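Periplasmic binding protein/LacI transcriptional regulator (Burkholderia multivorans, PDB 4YLE) probably binds a simple sugar in the periplasm and delivers it to an ABC transporter for uptake, as solute-binding proteins of this family do. Local coordinates at residues Thr175-Asn178 with Ala179-Thr183; Ser202-Glu206 with Ile207-Asn211; Val120-Ile123 with Asp124-Asp128. All blocks are in the same frame, centred on the assembly; numbering follows the deposited sequence.

Contact 1 (Thr175-Asn178 with Ala179-Thr183); sequences TTTN and AQQRT
A179 packs its methyl tightly against the hydroxyl of T176, with CB 3.0 Å from OG1. T176 is the N-cap of helix 177-193, and its hydroxyl is hydrogen-bonded to the carbonyl of V173. The small alanine suits a place this close to the cap. Its backbone N donates a weak hydrogen bond to OD1 of N178: with chi1 at 57°, CG of N178 sits between the backbone N and the carbonyl carbon, which turns OD1 back over the first turn, 3.1 Å from A179 N.

Q180 closes that turn with a straight bond from its N to the carbonyl O of T176 (3.1 Å, 167°). Its chain, extended beyond CG, runs back over the same carbonyl, CG lying 3.2 Å from T176 O. At its end NE2 bonds to the carbonyl of S174, while OE1 takes a weak bond from a water that also donates to OG1 of T177. That hydroxyl is bonded to the carbonyl of R126 as well.

Q181 follows with N bonded to T177 O at 2.9 Å, and its CG lies alongside CG2 of T177 at 4.0 Å, a grazing apolar touch.

R182 donates its N to N178 O (3.0 Å) and sends its guanidinium along the same flank as the N178 amide. The two planes are 75° apart, and CB of N178 lies over one guanidinium face. ND2 of N178 and NH2 of R182, both donors, approach to 3.5 Å without bonding to each other. NE of R182 bonds to OD1 of N146, and NH1 to the carbonyl of G230 and an unidentified ligand, to which N178 ND2 adds a weak bond. The helix start thus presents two neighbouring donor groups, consistent with a site for an oxygen-rich ligand such as a sugar.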
loop_
_atom_site.group_PDB
_atom_site.type_symbol
_atom_site.label_atom_id
_atom_site.label_comp_id
_atom_site.label_asym_id
_atom_site.label_seq_id
_atom_site.Cartn_x
_atom_site.Cartn_y
_atom_site.Cartn_z
ATOM N N THR A 175 10.484 5.258 -3.010
ATOM C CA THR A 175 10.048 5.965 -4.205
ATOM C C THR A 175 8.549 5.803 -4.448
ATOM O O THR A 175 8.057 5.973 -5.569
ATOM C CB THR A 175 10.801 5.457 -5.411
ATOM O OG1 THR A 175 10.636 4.040 -5.482
ATOM C CG2 THR A 175 12.298 5.802 -5.286
ATOM N N THR A 176 7.820 5.438 -3.405
ATOM C CA THR A 176 6.371 5.370 -3.536
ATOM C C THR A 176 5.738 6.443 -2.695
ATOM O O THR A 176 6.182 6.756 -1.590
ATOM C CB THR A 176 5.792 3.988 -3.151
ATOM O OG1 THR A 176 6.093 3.671 -1.780
ATOM C CG2 THR A 176 6.353 2.926 -4.055
ATOM N N THR A 177 4.688 7.022 -3.253
ATOM C CA THR A 177 3.923 8.003 -2.533
ATOM C C THR A 177 3.396 7.424 -1.228
ATOM O O THR A 177 3.464 8.080 -0.190
ATOM C CB THR A 177 2.771 8.519 -3.403
ATOM O OG1 THR A 177 3.314 8.983 -4.632
ATOM C CG2 THR A 177 2.023 9.637 -2.704
ATOM N N ASN A 178 2.901 6.189 -1.237
ATOM C CA ASN A 178 2.254 5.724 -0.018
ATOM C C ASN A 178 3.278 5.471 1.082
ATOM O O ASN A 178 3.000 5.730 2.242
ATOM C CB ASN A 178 1.340 4.504 -0.258
ATOM C CG ASN A 178 2.021 3.321 -0.880
ATOM O OD1 ASN A 178 3.050 3.422 -1.525
ATOM N ND2 ASN A 178 1.396 2.157 -0.713
ATOM N N ALA A 179 4.476 5.034 0.717
ATOM C CA ALA A 179 5.552 4.877 1.704
ATOM C C ALA A 179 5.914 6.220 2.336
ATOM O O ALA A 179 6.005 6.333 3.567
ATOM C CB ALA A 179 6.747 4.257 1.077
ATOM N N GLN A 180 6.095 7.245 1.502
ATOM C CA GLN A 180 6.461 8.562 1.983
ATOM C C GLN A 180 5.418 9.160 2.872
ATOM O O GLN A 180 5.729 9.770 3.887
ATOM C CB GLN A 180 6.724 9.485 0.789
ATOM C CG GLN A 180 7.883 9.026 -0.044
ATOM C CD GLN A 180 7.914 9.636 -1.432
ATOM O OE1 GLN A 180 7.109 10.507 -1.772
ATOM N NE2 GLN A 180 8.840 9.162 -2.254
ATOM N N GLN A 181 4.159 8.989 2.503
ATOM C CA GLN A 181 3.089 9.608 3.265
ATOM C C GLN A 181 2.854 8.891 4.584
ATOM O O GLN A 181 2.487 9.541 5.568
ATOM C CB GLN A 181 1.837 9.649 2.418
ATOM C CG GLN A 181 2.037 10.543 1.202
ATOM C CD GLN A 181 2.373 11.972 1.607
ATOM O OE1 GLN A 181 3.508 12.457 1.444
ATOM N NE2 GLN A 181 1.409 12.624 2.198
ATOM N N ARG A 182 3.097 7.577 4.639
ATOM C CA ARG A 182 2.982 6.892 5.930
ATOM C C ARG A 182 4.091 7.337 6.848
ATOM O O ARG A 182 3.867 7.588 8.026
ATOM C CB ARG A 182 3.013 5.364 5.777
ATOM C CG ARG A 182 1.706 4.911 5.150
ATOM C CD ARG A 182 1.578 3.409 5.060
ATOM N NE ARG A 182 0.629 3.141 3.998
ATOM C CZ ARG A 182 0.592 2.034 3.275
ATOM N NH1 ARG A 182 1.443 1.042 3.518
ATOM N NH2 ARG A 182 -0.309 1.926 2.311
ATOM N N THR A 183 5.301 7.436 6.317
ATOM C CA THR A 183 6.381 7.919 7.151
ATOM C C THR A 183 6.060 9.331 7.679
ATOM O O THR A 183 6.283 9.633 8.846
ATOM C CB THR A 183 7.733 7.884 6.388
ATOM O OG1 THR A 183 8.090 6.495 6.201
ATOM C CG2 THR A 183 8.842 8.628 7.169
HETATM O O HOH W 1 5.639 10.812 -4.848
#

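Contact 2 (Ser202-Glu206 with Ile207-Asn211); sequences SGEWE and IDKGN
The carbonyl of E206 accepts the N-H of G210 at 2.8 Å, the first hydrogen bond of helix 207-220, for which E206 is the N-cap residue. I207 N, which as a first-turn amide has no carbonyl of the helix to bond to, donates to a water (2.8 Å) that in turn donates to OE1 of E206. This bridge depends on the bend of the glutamate at chi2 (-78°), which folds the carboxylate back beside the helix start. OE2 accepts from the backbone N of E75. One carboxylate therefore serves two donors, and its negative charge would be favoured by the positive end of the helix dipole.

K209 N has a weak bond to OD1 of its neighbour D208, another acceptor well placed among first-turn N-H groups.

Before the helix, G203 to E206 form a type I' turn, in which E206 N is bonded to G203 O. S202 prepares it with an ST turn, its OG accepting from E204 N at 3.0 Å and bonding also to the carbonyl of G172. Glycines suit the point where turn and helix meet, with the CA atoms of G203 and G210 only 4.1 Å apart: a CB on G203 would meet CA of G210, and one on G210 the O of E206.

The methylenes of K209 close over this turn. With CG anti to the backbone N (chi1 -176°), the chain passes across the G203 carbonyl, CB lying 3.2 Å from its O, and CE comes within 3.5 Å of OE2 of E204. The two side chains run at a slant to each other, and NZ of K209 stays 4.2 Å from OE2 of E204. Their attraction is probably modest, whereas directional bonds from the backbone, one carboxylate and one ordered water fix the helix start.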
loop_
_atom_site.group_PDB
_atom_site.type_symbol
_atom_site.label_atom_id
_atom_site.label_comp_id
_atom_site.label_asym_id
_atom_site.label_seq_id
_atom_site.Cartn_x
_atom_site.Cartn_y
_atom_site.Cartn_z
ATOM N N SER A 202 14.303 2.060 5.025
ATOM C CA SER A 202 13.348 1.278 4.240
ATOM C C SER A 202 13.534 -0.222 4.403
ATOM O O SER A 202 14.633 -0.763 4.241
ATOM C CB SER A 202 13.456 1.641 2.762
ATOM O OG SER A 202 12.558 0.870 1.993
ATOM N N GLY A 203 12.425 -0.888 4.703
ATOM C CA GLY A 203 12.356 -2.327 4.703
ATOM C C GLY A 203 11.695 -2.842 3.428
ATOM O O GLY A 203 11.379 -4.018 3.349
ATOM N N GLU A 204 11.503 -1.950 2.461
ATOM C CA GLU A 204 11.044 -2.257 1.098
ATOM C C GLU A 204 9.755 -3.102 1.021
ATOM O O GLU A 204 9.563 -3.853 0.074
ATOM C CB GLU A 204 12.166 -2.965 0.332
ATOM C CG GLU A 204 13.325 -2.014 0.036
ATOM C CD GLU A 204 14.522 -2.737 -0.461
ATOM O OE1 GLU A 204 14.340 -3.620 -1.323
ATOM O OE2 GLU A 204 15.632 -2.438 0.023
ATOM N N TRP A 205 8.928 -2.957 2.049
ATOM C CA TRP A 205 7.614 -3.576 2.197
ATOM C C TRP A 205 7.686 -5.046 2.567
ATOM O O TRP A 205 6.639 -5.700 2.665
ATOM C CB TRP A 205 6.762 -3.460 0.927
ATOM C CG TRP A 205 6.400 -2.097 0.418
ATOM C CD1 TRP A 205 6.584 -1.635 -0.847
ATOM C CD2 TRP A 205 5.711 -1.042 1.131
ATOM N NE1 TRP A 205 6.074 -0.368 -0.970
ATOM C CE2 TRP A 205 5.525 0.017 0.224
ATOM C CE3 TRP A 205 5.256 -0.893 2.444
ATOM C CZ2 TRP A 205 4.899 1.212 0.585
ATOM C CZ3 TRP A 205 4.610 0.292 2.799
ATOM C CH2 TRP A 205 4.444 1.326 1.868
ATOM N N GLU A 206 8.899 -5.562 2.768
ATOM C CA GLU A 206 9.125 -6.991 2.961
ATOM C C GLU A 206 9.413 -7.393 4.414
ATOM O O GLU A 206 10.021 -6.647 5.185
ATOM C CB GLU A 206 10.300 -7.468 2.091
ATOM C CG GLU A 206 10.197 -7.120 0.596
ATOM C CD GLU A 206 9.266 -8.004 -0.229
ATOM O OE1 GLU A 206 8.491 -8.835 0.306
ATOM O OE2 GLU A 206 9.303 -7.841 -1.474
ATOM N N ILE A 207 9.006 -8.610 4.748
ATOM C CA ILE A 207 9.235 -9.168 6.072
ATOM C C ILE A 207 10.712 -9.227 6.404
ATOM O O ILE A 207 11.149 -8.763 7.476
ATOM C CB ILE A 207 8.650 -10.594 6.192
ATOM C CG1 ILE A 207 7.135 -10.544 5.991
ATOM C CG2 ILE A 207 9.008 -11.202 7.540
ATOM C CD1 ILE A 207 6.440 -11.931 6.012
ATOM N N ASP A 208 11.519 -9.795 5.517
ATOM C CA ASP A 208 12.891 -10.028 5.932
ATOM C C ASP A 208 13.723 -8.737 5.863
ATOM O O ASP A 208 14.541 -8.500 6.746
ATOM C CB ASP A 208 13.539 -11.169 5.144
ATOM C CG ASP A 208 13.348 -11.061 3.671
ATOM O OD1 ASP A 208 12.792 -10.040 3.202
ATOM O OD2 ASP A 208 13.754 -12.028 2.981
ATOM N N LYS A 209 13.528 -7.888 4.864
ATOM C CA LYS A 209 14.204 -6.592 4.888
ATOM C C LYS A 209 13.721 -5.749 6.104
ATOM O O LYS A 209 14.535 -5.092 6.743
ATOM C CB LYS A 209 13.992 -5.865 3.569
ATOM C CG LYS A 209 14.731 -4.545 3.451
ATOM C CD LYS A 209 16.208 -4.718 3.267
ATOM C CE LYS A 209 16.876 -3.361 3.159
ATOM N NZ LYS A 209 18.346 -3.472 3.013
ATOM N N GLY A 210 12.422 -5.794 6.437
ATOM C CA GLY A 210 11.902 -5.142 7.635
ATOM C C GLY A 210 12.586 -5.636 8.897
ATOM O O GLY A 210 12.952 -4.834 9.786
ATOM N N ASN A 211 12.760 -6.959 8.973
ATOM C CA ASN A 211 13.445 -7.590 10.092
ATOM C C ASN A 211 14.870 -7.095 10.190
ATOM O O ASN A 211 15.356 -6.784 11.290
ATOM C CB ASN A 211 13.426 -9.116 9.947
ATOM C CG ASN A 211 14.255 -9.812 11.011
ATOM O OD1 ASN A 211 15.384 -10.218 10.753
ATOM N ND2 ASN A 211 13.699 -9.944 12.213
HETATM O O HOH W 2 8.104 -10.140 2.539
#

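Contact 3 (Val120-Ile123 with Asp124-Asp128); sequences VVNI and DNRLD
N122 turns its carboxamide toward the backbone of residues 125-127 and holds it with both ends of the amide. OD1 accepts the N-H of L127 in an almost straight bond (2.8 Å, 176°), the donor lying in the carbonyl plane on a lone pair. ND2 donates to the carbonyl O of N125 at 3.0 Å. Here the acceptor is close to the plane of the N122 amide, but the donor stands above the N125 carbonyl plane, 44° out of it, and so misses the lone pairs of that oxygen. ND2 has a further, weak bond to the carbonyl of L98.

These two bonds fix the rotation of the amide. The chain reaches them because CG is anti to the backbone N (chi1 -180°), carrying the group straight out from the strand. Asparagine fits the place: it has a donor and an acceptor side by side, matching a carbonyl and an N-H two residues apart.

L127 crosses the N122 side chain at a slant, its CG 3.4 Å from OD1, and its side chain also packs on P100 and V107. An apolar flank thus shelters the polar grip of this buried asparagine. I123 and D124 are set at about a right angle. D124 is the central residue of a classic gamma turn, closed by N125 N to I123 O at 2.8 Å, although the donor comes in from the side of that carbonyl. The turn carries the D124 carboxylate away from N122, to a salt bridge with K40 and a hydrogen bond to an unidentified ligand.

Such a loop at the C-terminal end of a parallel strand, braced by a side chain of the strand itself, lies where the α/β domains of periplasmic binding proteins gather their ligand-binding residues.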
loop_
_atom_site.group_PDB
_atom_site.type_symbol
_atom_site.label_atom_id
_atom_site.label_comp_id
_atom_site.label_asym_id
_atom_site.label_seq_id
_atom_site.Cartn_x
_atom_site.Cartn_y
_atom_site.Cartn_z
ATOM N N VAL A 120 -7.371 3.847 -17.778
ATOM C CA VAL A 120 -6.546 3.456 -16.625
ATOM C C VAL A 120 -6.987 4.178 -15.381
ATOM O O VAL A 120 -7.143 5.387 -15.389
ATOM C CB VAL A 120 -5.070 3.764 -16.888
ATOM C CG1 VAL A 120 -4.213 3.339 -15.700
ATOM C CG2 VAL A 120 -4.610 3.106 -18.203
ATOM N N VAL A 121 -7.161 3.409 -14.303
ATOM C CA VAL A 121 -7.470 3.916 -12.990
ATOM C C VAL A 121 -6.347 3.467 -12.079
ATOM O O VAL A 121 -5.916 2.333 -12.150
ATOM C CB VAL A 121 -8.808 3.377 -12.477
ATOM C CG1 VAL A 121 -9.113 3.904 -11.102
ATOM C CG2 VAL A 121 -9.956 3.747 -13.447
ATOM N N ASN A 122 -5.901 4.394 -11.252
ATOM C CA ASN A 122 -4.780 4.233 -10.331
ATOM C C ASN A 122 -5.377 3.941 -8.969
ATOM O O ASN A 122 -6.213 4.715 -8.496
ATOM C CB ASN A 122 -3.980 5.538 -10.357
ATOM C CG ASN A 122 -2.758 5.569 -9.459
ATOM O OD1 ASN A 122 -2.154 6.629 -9.355
ATOM N ND2 ASN A 122 -2.365 4.443 -8.854
ATOM N N ILE A 123 -4.957 2.855 -8.339
ATOM C CA ILE A 123 -5.322 2.628 -6.946
ATOM C C ILE A 123 -4.116 2.449 -6.025
ATOM O O ILE A 123 -3.019 2.240 -6.511
ATOM C CB ILE A 123 -6.217 1.386 -6.782
ATOM C CG1 ILE A 123 -5.449 0.084 -7.071
ATOM C CG2 ILE A 123 -7.480 1.503 -7.705
ATOM C CD1 ILE A 123 -6.290 -1.215 -6.860
ATOM N N ASP A 124 -4.364 2.569 -4.706
ATOM C CA ASP A 124 -3.418 2.194 -3.629
ATOM C C ASP A 124 -2.275 3.195 -3.490
ATOM O O ASP A 124 -2.223 3.978 -2.537
ATOM C CB ASP A 124 -2.879 0.788 -3.867
ATOM C CG ASP A 124 -1.865 0.353 -2.813
ATOM O OD1 ASP A 124 -1.884 0.911 -1.715
ATOM O OD2 ASP A 124 -1.059 -0.568 -3.086
ATOM N N ASN A 125 -1.376 3.183 -4.463
ATOM C CA ASN A 125 -0.210 4.035 -4.440
ATOM C C ASN A 125 -0.270 5.001 -5.605
ATOM O O ASN A 125 -0.279 4.591 -6.753
ATOM C CB ASN A 125 1.058 3.206 -4.523
ATOM C CG ASN A 125 2.280 4.050 -4.684
ATOM O OD1 ASN A 125 2.416 5.118 -4.054
ATOM N ND2 ASN A 125 3.220 3.582 -5.527
ATOM N N ARG A 126 -0.313 6.280 -5.308
ATOM C CA ARG A 126 -0.549 7.260 -6.339
ATOM C C ARG A 126 0.675 7.470 -7.215
ATOM O O ARG A 126 1.783 7.645 -6.721
ATOM C CB ARG A 126 -0.988 8.580 -5.718
ATOM C CG ARG A 126 -1.638 9.527 -6.706
ATOM C CD ARG A 126 -1.738 10.912 -6.119
ATOM N NE ARG A 126 -2.536 10.922 -4.896
ATOM C CZ ARG A 126 -3.783 11.378 -4.810
ATOM N NH1 ARG A 126 -4.408 11.887 -5.878
ATOM N NH2 ARG A 126 -4.406 11.331 -3.637
ATOM N N LEU A 127 0.452 7.431 -8.528
ATOM C CA LEU A 127 1.454 7.807 -9.509
ATOM C C LEU A 127 1.888 9.234 -9.285
ATOM O O LEU A 127 1.117 10.054 -8.801
ATOM C CB LEU A 127 0.895 7.640 -10.916
ATOM C CG LEU A 127 0.611 6.194 -11.301
ATOM C CD1 LEU A 127 -0.251 6.163 -12.551
ATOM C CD2 LEU A 127 1.901 5.399 -11.509
ATOM N N ASP A 128 3.127 9.540 -9.636
ATOM C CA ASP A 128 3.659 10.850 -9.326
ATOM C C ASP A 128 2.958 11.902 -10.196
ATOM O O ASP A 128 2.950 11.782 -11.410
ATOM C CB ASP A 128 5.161 10.881 -9.547
ATOM C CG ASP A 128 5.799 12.163 -9.034
ATOM O OD1 ASP A 128 5.312 13.268 -9.365
ATOM O OD2 ASP A 128 6.791 12.059 -8.290
#

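Contacts 1 and 3 meet directly: besides the bond between T177 and R126, N178 N lies 3.1 Å from OD1 of N125, a probable hydrogen bond. These join the loop after strand 119-123, in one sheet's domain, to the start of helix 177-193 in the other. Contact 2 reaches contact 1 through W205, whose CZ3 packs 3.3 Å from NH1 of R182 and whose CZ2 is 3.6 Å from CB of A179. Contacts 2 and 3 do not touch, their nearest atoms being about 7 Å apart. The side chains of R182 and D124, each about 3 Å from the unidentified ligand, and W205, about 4 Å from it, draw all three contacts to one site.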